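Local coordinates for protein allantoin racemase (Pseudomonas fluorescens, PDB 5LG5) that racemizes allantoin, interconverting its two enantiomers, and probably acts on other 5-monosubstituted hydantoins, at residues A164-L178 with Q189-G201. Sequence-based numbering, arbitrary orientation.
Sequences AELAIREDKAEVICL and QIRQRTGVPVVDG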
ATOM      1  N   ALA E 164       2.316  23.839  12.418  1.00 15.56           N
ATOM      2  CA  ALA E 164       2.480  22.820  13.448  1.00 11.48           C
ATOM      3  C   ALA E 164       1.184  22.634  14.239  1.00 16.90           C
ATOM      4  O   ALA E 164       0.780  21.505  14.537  1.00 14.85           O
ATOM      5  CB  ALA E 164       3.631  23.171  14.373  1.00 12.01           C
ATOM      6  N   GLU E 165       0.532  23.744  14.575  1.00 16.79           N
ATOM      7  CA  GLU E 165      -0.730  23.677  15.309  1.00 20.62           C
ATOM      8  C   GLU E 165      -1.802  22.974  14.484  1.00 20.57           C
ATOM      9  O   GLU E 165      -2.575  22.168  15.007  1.00 17.77           O
ATOM     10  CB  GLU E 165      -1.174  25.079  15.744  1.00 18.67           C
ATOM     11  CG  GLU E 165      -0.297  25.646  16.845  1.00 18.41           C
ATOM     12  CD  GLU E 165      -0.639  27.083  17.216  1.00 31.31           C
ATOM     13  OE1 GLU E 165      -1.234  27.801  16.374  1.00 26.21           O
ATOM     14  OE2 GLU E 165      -0.278  27.496  18.345  1.00 30.13           O
ATOM     15  N   LEU E 166      -1.831  23.264  13.186  1.00 17.07           N
ATOM     16  CA  LEU E 166      -2.797  22.629  12.299  1.00 19.12           C
ATOM     17  C   LEU E 166      -2.504  21.140  12.154  1.00 19.06           C
ATOM     18  O   LEU E 166      -3.414  20.307  12.136  1.00 18.75           O
ATOM     19  CB  LEU E 166      -2.794  23.311  10.927  1.00 20.47           C
ATOM     20  CG  LEU E 166      -3.341  24.738  10.858  1.00 23.67           C
ATOM     21  CD1 LEU E 166      -3.106  25.343   9.478  1.00 24.95           C
ATOM     22  CD2 LEU E 166      -4.840  24.746  11.180  1.00 30.38           C
ATOM     23  N   ALA E 167      -1.222  20.813  12.062  1.00 17.22           N
ATOM     24  CA  ALA E 167      -0.806  19.427  11.944  1.00 15.99           C
ATOM     25  C   ALA E 167      -1.270  18.619  13.157  1.00 14.91           C
ATOM     26  O   ALA E 167      -1.816  17.519  13.015  1.00 14.30           O
ATOM     27  CB  ALA E 167       0.703  19.350  11.787  1.00 10.78           C
ATOM     28  N   ILE E 168      -1.089  19.186  14.343  1.00 12.30           N
ATOM     29  CA  ILE E 168      -1.510  18.524  15.574  1.00 16.45           C
ATOM     30  C   ILE E 168      -3.029  18.378  15.624  1.00 18.69           C
ATOM     31  O   ILE E 168      -3.568  17.271  15.804  1.00 19.03           O
ATOM     32  CB  ILE E 168      -1.021  19.325  16.807  1.00 18.53           C
ATOM     33  CG1 ILE E 168       0.502  19.349  16.839  1.00 16.52           C
ATOM     34  CG2 ILE E 168      -1.609  18.779  18.098  1.00 14.36           C
ATOM     35  CD1 ILE E 168       1.085  20.483  17.671  1.00 17.36           C
ATOM     36  N   ARG E 169      -3.721  19.490  15.409  1.00 19.88           N
ATOM     37  CA  ARG E 169      -5.173  19.525  15.547  1.00 17.53           C
ATOM     38  C   ARG E 169      -5.899  18.752  14.451  1.00 22.86           C
ATOM     39  O   ARG E 169      -6.725  17.882  14.735  1.00 23.75           O
ATOM     40  CB  ARG E 169      -5.655  20.979  15.561  1.00 22.57           C
ATOM     41  CG  ARG E 169      -7.159  21.148  15.556  1.00 28.02           C
ATOM     42  CD  ARG E 169      -7.558  22.587  15.850  1.00 38.17           C
ATOM     43  NE  ARG E 169      -7.765  23.337  14.614  1.00 40.60           N
ATOM     44  CZ  ARG E 169      -8.822  23.219  13.815  1.00 48.16           C
ATOM     45  NH1 ARG E 169      -9.797  22.355  14.099  1.00 45.78           N
ATOM     46  NH2 ARG E 169      -8.892  23.957  12.713  1.00 48.01           N
ATOM     47  N   GLU E 170      -5.569  19.058  13.200  1.00 22.51           N
ATOM     48  CA  GLU E 170      -6.264  18.473  12.061  1.00 20.08           C
ATOM     49  C   GLU E 170      -5.673  17.152  11.574  1.00 17.16           C
ATOM     50  O   GLU E 170      -6.407  16.245  11.192  1.00 16.38           O
ATOM     51  CB  GLU E 170      -6.343  19.490  10.926  1.00 24.45           C
ATOM     52  CG  GLU E 170      -7.089  20.750  11.325  1.00 29.64           C
ATOM     53  CD  GLU E 170      -7.155  21.757  10.210  1.00 39.43           C
ATOM     54  OE1 GLU E 170      -6.483  21.531   9.177  1.00 43.18           O
ATOM     55  OE2 GLU E 170      -7.889  22.761  10.362  1.00 43.14           O
ATOM     56  N   ASP E 171      -4.351  17.049  11.549  1.00 14.68           N
ATOM     57  CA  ASP E 171      -3.720  15.857  11.004  1.00 14.21           C
ATOM     58  C   ASP E 171      -3.383  14.808  12.069  1.00 15.95           C
ATOM     59  O   ASP E 171      -2.927  13.705  11.737  1.00 13.00           O
ATOM     60  CB  ASP E 171      -2.459  16.225  10.213  1.00 11.34           C
ATOM     61  CG  ASP E 171      -2.715  17.286   9.166  1.00 15.36           C
ATOM     62  OD1 ASP E 171      -3.853  17.345   8.673  1.00 17.81           O
ATOM     63  OD2 ASP E 171      -1.785  18.058   8.837  1.00 16.38           O
ATOM     64  N   LYS E 172      -3.568  15.165  13.338  1.00 13.25           N
ATOM     65  CA  LYS E 172      -3.243  14.259  14.466  1.00 12.75           C
ATOM     66  C   LYS E 172      -1.755  13.947  14.599  1.00 18.57           C
ATOM     67  O   LYS E 172      -1.367  12.849  15.043  1.00 16.21           O
ATOM     68  CB  LYS E 172      -4.054  12.962  14.426  1.00 16.43           C
ATOM     69  CG  LYS E 172      -5.554  13.198  14.425  1.00 20.08           C
ATOM     70  CD  LYS E 172      -5.940  14.105  15.594  1.00 22.00           C
ATOM     71  CE  LYS E 172      -7.435  14.426  15.568  1.00 28.67           C
ATOM     72  NZ  LYS E 172      -8.077  14.281  16.901  1.00 30.63           N
ATOM     73  N   ALA E 173      -0.921  14.904  14.201  1.00 15.20           N
ATOM     74  CA  ALA E 173       0.502  14.785  14.439  1.00 14.38           C
ATOM     75  C   ALA E 173       0.731  14.768  15.949  1.00 14.20           C
ATOM     76  O   ALA E 173       0.040  15.465  16.712  1.00 12.96           O
ATOM     77  CB  ALA E 173       1.243  15.953  13.816  1.00 12.32           C
ATOM     78  N   GLU E 174       1.721  14.004  16.384  1.00 11.53           N
ATOM     79  CA  GLU E 174       2.054  13.971  17.796  1.00 11.91           C
ATOM     80  C   GLU E 174       3.454  14.498  17.988  1.00 13.71           C
ATOM     81  O   GLU E 174       3.875  14.817  19.101  1.00 11.23           O
ATOM     82  CB  GLU E 174       1.924  12.554  18.332  1.00 12.25           C
ATOM     83  CG  GLU E 174       0.532  12.002  18.100  1.00 12.46           C
ATOM     84  CD  GLU E 174       0.320  10.668  18.745  1.00 14.12           C
ATOM     85  OE1 GLU E 174       1.287  10.148  19.351  1.00 12.79           O
ATOM     86  OE2 GLU E 174      -0.818  10.146  18.655  1.00 14.96           O
ATOM     87  N   VAL E 175       4.174  14.581  16.877  1.00 11.14           N
ATOM     88  CA  VAL E 175       5.524  15.109  16.861  1.00  7.77           C
ATOM     89  C   VAL E 175       5.691  15.989  15.641  1.00 10.61           C
ATOM     90  O   VAL E 175       5.127  15.705  14.575  1.00  7.71           O
ATOM     91  CB  VAL E 175       6.580  13.970  16.831  1.00 11.76           C
ATOM     92  CG1 VAL E 175       8.003  14.542  16.848  1.00 10.91           C
ATOM     93  CG2 VAL E 175       6.378  13.011  18.000  1.00 12.49           C
ATOM     94  N   ILE E 176       6.454  17.064  15.794  1.00  9.69           N
ATOM     95  CA  ILE E 176       6.730  17.933  14.668  1.00  9.80           C
ATOM     96  C   ILE E 176       8.171  17.771  14.239  1.00 11.78           C
ATOM     97  O   ILE E 176       9.066  17.755  15.076  1.00 11.48           O
ATOM     98  CB  ILE E 176       6.489  19.406  15.011  1.00 10.79           C
ATOM     99  CG1 ILE E 176       5.037  19.610  15.462  1.00  7.37           C
ATOM    100  CG2 ILE E 176       6.820  20.263  13.821  1.00 10.34           C
ATOM    101  CD1 ILE E 176       3.997  19.387  14.361  1.00 11.09           C
ATOM    102  N   CYS E 177       8.391  17.609  12.937  1.00 12.46           N
ATOM    103  CA  CYS E 177       9.736  17.665  12.374  1.00 12.78           C
ATOM    104  C   CYS E 177       9.952  18.976  11.646  1.00 10.70           C
ATOM    105  O   CYS E 177       9.108  19.388  10.853  1.00 12.35           O
ATOM    106  CB  CYS E 177       9.982  16.499  11.394  1.00 15.08           C
ATOM    107  SG  CYS E 177       9.919  14.852  12.130  1.00 11.24           S
ATOM    108  N   LEU E 178      11.069  19.636  11.927  1.00 12.25           N
ATOM    109  CA  LEU E 178      11.487  20.786  11.129  1.00 16.50           C
ATOM    110  C   LEU E 178      11.769  20.309   9.711  1.00 18.88           C
ATOM    111  O   LEU E 178      12.455  19.302   9.518  1.00 22.06           O
ATOM    112  CB  LEU E 178      12.737  21.417  11.730  1.00 19.89           C
ATOM    113  CG  LEU E 178      12.509  21.887  13.170  1.00 18.23           C
ATOM    114  CD1 LEU E 178      13.710  22.672  13.684  1.00 22.33           C
ATOM    115  CD2 LEU E 178      11.239  22.713  13.265  1.00 12.97           C
ATOM    116  N   GLN E 189      11.584  26.504  20.574  1.00 28.26           N
ATOM    117  CA  GLN E 189      10.553  27.528  20.604  1.00 31.62           C
ATOM    118  C   GLN E 189       9.214  26.966  20.121  1.00 31.69           C
ATOM    119  O   GLN E 189       8.163  27.265  20.696  1.00 32.07           O
ATOM    120  CB  GLN E 189      10.981  28.732  19.752  1.00 31.49           C
ATOM    121  CG  GLN E 189      12.340  29.312  20.128  1.00 31.14           C
ATOM    122  CD  GLN E 189      13.403  29.078  19.068  1.00 37.30           C
ATOM    123  OE1 GLN E 189      13.795  27.938  18.805  1.00 36.53           O
ATOM    124  NE2 GLN E 189      13.881  30.161  18.455  1.00 35.15           N
ATOM    125  N   ILE E 190       9.254  26.157  19.062  1.00 31.78           N
ATOM    126  CA  ILE E 190       8.048  25.509  18.524  1.00 29.50           C
ATOM    127  C   ILE E 190       7.458  24.514  19.519  1.00 26.06           C
ATOM    128  O   ILE E 190       6.233  24.428  19.669  1.00 25.39           O
ATOM    129  CB  ILE E 190       8.340  24.816  17.170  1.00 24.82           C
ATOM    130  CG1 ILE E 190       8.833  25.850  16.163  1.00 28.34           C
ATOM    131  CG2 ILE E 190       7.099  24.117  16.632  1.00 23.28           C
ATOM    132  CD1 ILE E 190       9.502  25.245  14.967  1.00 31.60           C
ATOM    133  N   ARG E 191       8.331  23.749  20.179  1.00 27.84           N
ATOM    134  CA  ARG E 191       7.899  22.817  21.226  1.00 30.65           C
ATOM    135  C   ARG E 191       7.131  23.552  22.317  1.00 30.66           C
ATOM    136  O   ARG E 191       6.034  23.139  22.712  1.00 35.95           O
ATOM    137  CB  ARG E 191       9.096  22.110  21.865  1.00 26.81           C
ATOM    138  CG  ARG E 191       8.707  21.169  23.007  1.00 28.84           C
ATOM    139  CD  ARG E 191       9.908  20.895  23.904  1.00 36.61           C
ATOM    140  NE  ARG E 191      10.519  22.167  24.293  1.00 42.20           N
ATOM    141  CZ  ARG E 191      11.828  22.392  24.361  1.00 46.61           C
ATOM    142  NH1 ARG E 191      12.690  21.417  24.090  1.00 43.76           N
ATOM    143  NH2 ARG E 191      12.275  23.595  24.712  1.00 49.47           N
ATOM    144  N   GLN E 192       7.720  24.640  22.801  1.00 32.00           N
ATOM    145  CA  GLN E 192       7.111  25.444  23.855  1.00 36.53           C
ATOM    146  C   GLN E 192       5.771  26.002  23.400  1.00 32.70           C
ATOM    147  O   GLN E 192       4.820  26.082  24.173  1.00 33.18           O
ATOM    148  CB  GLN E 192       8.049  26.576  24.283  1.00 36.87           C
ATOM    149  CG  GLN E 192       9.170  26.142  25.217  1.00 41.99           C
ATOM    150  CD  GLN E 192       8.658  25.501  26.506  1.00 54.09           C
ATOM    151  OE1 GLN E 192       8.310  24.315  26.537  1.00 53.50           O
ATOM    152  NE2 GLN E 192       8.565  26.303  27.566  1.00 51.68           N
ATOM    153  N   ARG E 193       5.709  26.360  22.124  1.00 32.42           N
ATOM    154  CA  ARG E 193       4.528  26.978  21.544  1.00 34.01           C
ATOM    155  C   ARG E 193       3.441  25.948  21.181  1.00 34.57           C
ATOM    156  O   ARG E 193       2.267  26.302  21.096  1.00 31.52           O
ATOM    157  CB  ARG E 193       4.953  27.847  20.345  1.00 34.91           C
ATOM    158  CG  ARG E 193       5.620  29.178  20.764  1.00 36.90           C
ATOM    159  CD  ARG E 193       6.288  29.945  19.601  1.00 38.06           C
ATOM    160  NE  ARG E 193       5.409  30.839  18.828  1.00 42.92           N
ATOM    161  CZ  ARG E 193       5.848  31.904  18.154  1.00 39.15           C
ATOM    162  NH1 ARG E 193       7.132  32.236  18.222  1.00 39.12           N
ATOM    163  NH2 ARG E 193       5.010  32.677  17.470  1.00 32.61           N
ATOM    164  N   THR E 194       3.828  24.683  20.982  1.00 27.55           N
ATOM    165  CA  THR E 194       2.875  23.616  20.605  1.00 28.06           C
ATOM    166  C   THR E 194       2.557  22.575  21.680  1.00 25.85           C
ATOM    167  O   THR E 194       1.476  21.985  21.676  1.00 24.57           O
ATOM    168  CB  THR E 194       3.352  22.842  19.354  1.00 27.79           C
ATOM    169  OG1 THR E 194       4.661  22.300  19.596  1.00 25.34           O
ATOM    170  CG2 THR E 194       3.405  23.769  18.152  1.00 23.43           C
ATOM    171  N   GLY E 195       3.516  22.311  22.563  1.00 24.70           N
ATOM    172  CA  GLY E 195       3.360  21.275  23.571  1.00 20.53           C
ATOM    173  C   GLY E 195       3.600  19.837  23.121  1.00 23.58           C
ATOM    174  O   GLY E 195       3.187  18.895  23.811  1.00 22.06           O
ATOM    175  N   VAL E 196       4.261  19.659  21.975  1.00 19.19           N
ATOM    176  CA  VAL E 196       4.658  18.327  21.488  1.00 17.95           C
ATOM    177  C   VAL E 196       6.170  18.284  21.213  1.00 15.45           C
ATOM    178  O   VAL E 196       6.791  19.337  21.063  1.00 17.40           O
ATOM    179  CB  VAL E 196       3.851  17.911  20.226  1.00 12.39           C
ATOM    180  CG1 VAL E 196       2.370  18.047  20.488  1.00 17.76           C
ATOM    181  CG2 VAL E 196       4.263  18.745  19.016  1.00 12.56           C
ATOM    182  N   PRO E 197       6.776  17.078  21.177  1.00 15.05           N
ATOM    183  CA  PRO E 197       8.205  17.022  20.827  1.00 17.15           C
ATOM    184  C   PRO E 197       8.458  17.557  19.423  1.00 13.35           C
ATOM    185  O   PRO E 197       7.677  17.283  18.519  1.00 12.88           O
ATOM    186  CB  PRO E 197       8.526  15.521  20.859  1.00 17.90           C
ATOM    187  CG  PRO E 197       7.434  14.901  21.697  1.00 19.05           C
ATOM    188  CD  PRO E 197       6.214  15.738  21.427  1.00 13.96           C
ATOM    189  N   VAL E 198       9.531  18.322  19.250  1.00 13.54           N
ATOM    190  CA  VAL E 198       9.872  18.836  17.933  1.00 13.57           C
ATOM    191  C   VAL E 198      11.258  18.343  17.599  1.00 15.23           C
ATOM    192  O   VAL E 198      12.181  18.489  18.397  1.00 15.69           O
ATOM    193  CB  VAL E 198       9.838  20.373  17.874  1.00 14.61           C
ATOM    194  CG1 VAL E 198      10.147  20.851  16.468  1.00 17.02           C
ATOM    195  CG2 VAL E 198       8.479  20.885  18.304  1.00 16.70           C
ATOM    196  N   VAL E 199      11.405  17.731  16.432  1.00 13.00           N
ATOM    197  CA  VAL E 199      12.692  17.165  16.072  1.00 11.24           C
ATOM    198  C   VAL E 199      13.392  18.046  15.045  1.00  9.71           C
ATOM    199  O   VAL E 199      12.802  18.443  14.049  1.00 10.84           O
ATOM    200  CB  VAL E 199      12.550  15.727  15.551  1.00  9.92           C
ATOM    201  CG1 VAL E 199      13.915  15.141  15.250  1.00  8.98           C
ATOM    202  CG2 VAL E 199      11.851  14.873  16.592  1.00  9.82           C
ATOM    203  N   ASP E 200      14.643  18.375  15.336  1.00 10.29           N
ATOM    204  CA  ASP E 200      15.511  19.099  14.427  1.00 13.08           C
ATOM    205  C   ASP E 200      16.360  18.053  13.722  1.00 10.83           C
ATOM    206  O   ASP E 200      17.199  17.403  14.359  1.00  9.55           O
ATOM    207  CB  ASP E 200      16.412  20.068  15.215  1.00 14.14           C
ATOM    208  CG  ASP E 200      17.309  20.921  14.315  1.00 15.29           C
ATOM    209  OD1 ASP E 200      17.346  20.712  13.081  1.00 15.83           O
ATOM    210  OD2 ASP E 200      18.031  21.781  14.865  1.00 23.08           O
ATOM    211  N   GLY E 201      16.141  17.900  12.418  1.00 11.39           N
ATOM    212  CA  GLY E 201      16.848  16.904  11.630  1.00 11.07           C
ATOM    213  C   GLY E 201      18.352  17.057  11.713  1.00 11.03           C
ATOM    214  O   GLY E 201      19.097  16.085  11.636  1.00 12.40           O
TER
HETATM  215  O   HOH W   1      15.020  19.006  10.161  1.00 20.96           O
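Ala-164 meets Thr-194 on the facing helix, CB to CG2 at 3.8 Å. The helical segments 164-171 and 189-194 cross at -45°. Thr-194 OG1 donates a hydrogen bond to Ile-190 O at 2.6 Å, from above the carbonyl plane. With OG1 wedged between backbone N and carbonyl carbon (chi1 57°), the methyl is left to face Ala-164. One turn on, Ile-168 CD1 reaches Thr-194 CB and meets Val-196 CG2 tip to tip. Glu-174 O lies 3.4 Å from Pro-197 CD and also accepts a hydrogen bond from Ser-220 of a second subunit. Val-175 CG1 meets Val-199 CG2 on one sheet face. Parallel strand pairing follows. Ile-176 N donates to Pro-197 O, and Val-199 N to Ile-176 O at 2.7 Å. On the opposite face, Ile-176 CG1 packs on Val-196 CG2 at 3.7 Å. Leu-178 N donates to Val-199 O, and its CD2 touches Ile-190 CD1 at 3.5 Å and Val-198 CG1. Replacing this leucine by alanine removes both methyls and would probably leave a gap between Ile-190 and Val-198. A water links Leu-178 O to Gly-201 N. The strands and helix 187-194 form a beta-alpha-beta unit: straight backbone bonds set the register, Leu-178 joins helix to sheet, and Ala-164 and Ile-168 pack the preceding helix onto Thr-194 and Val-196.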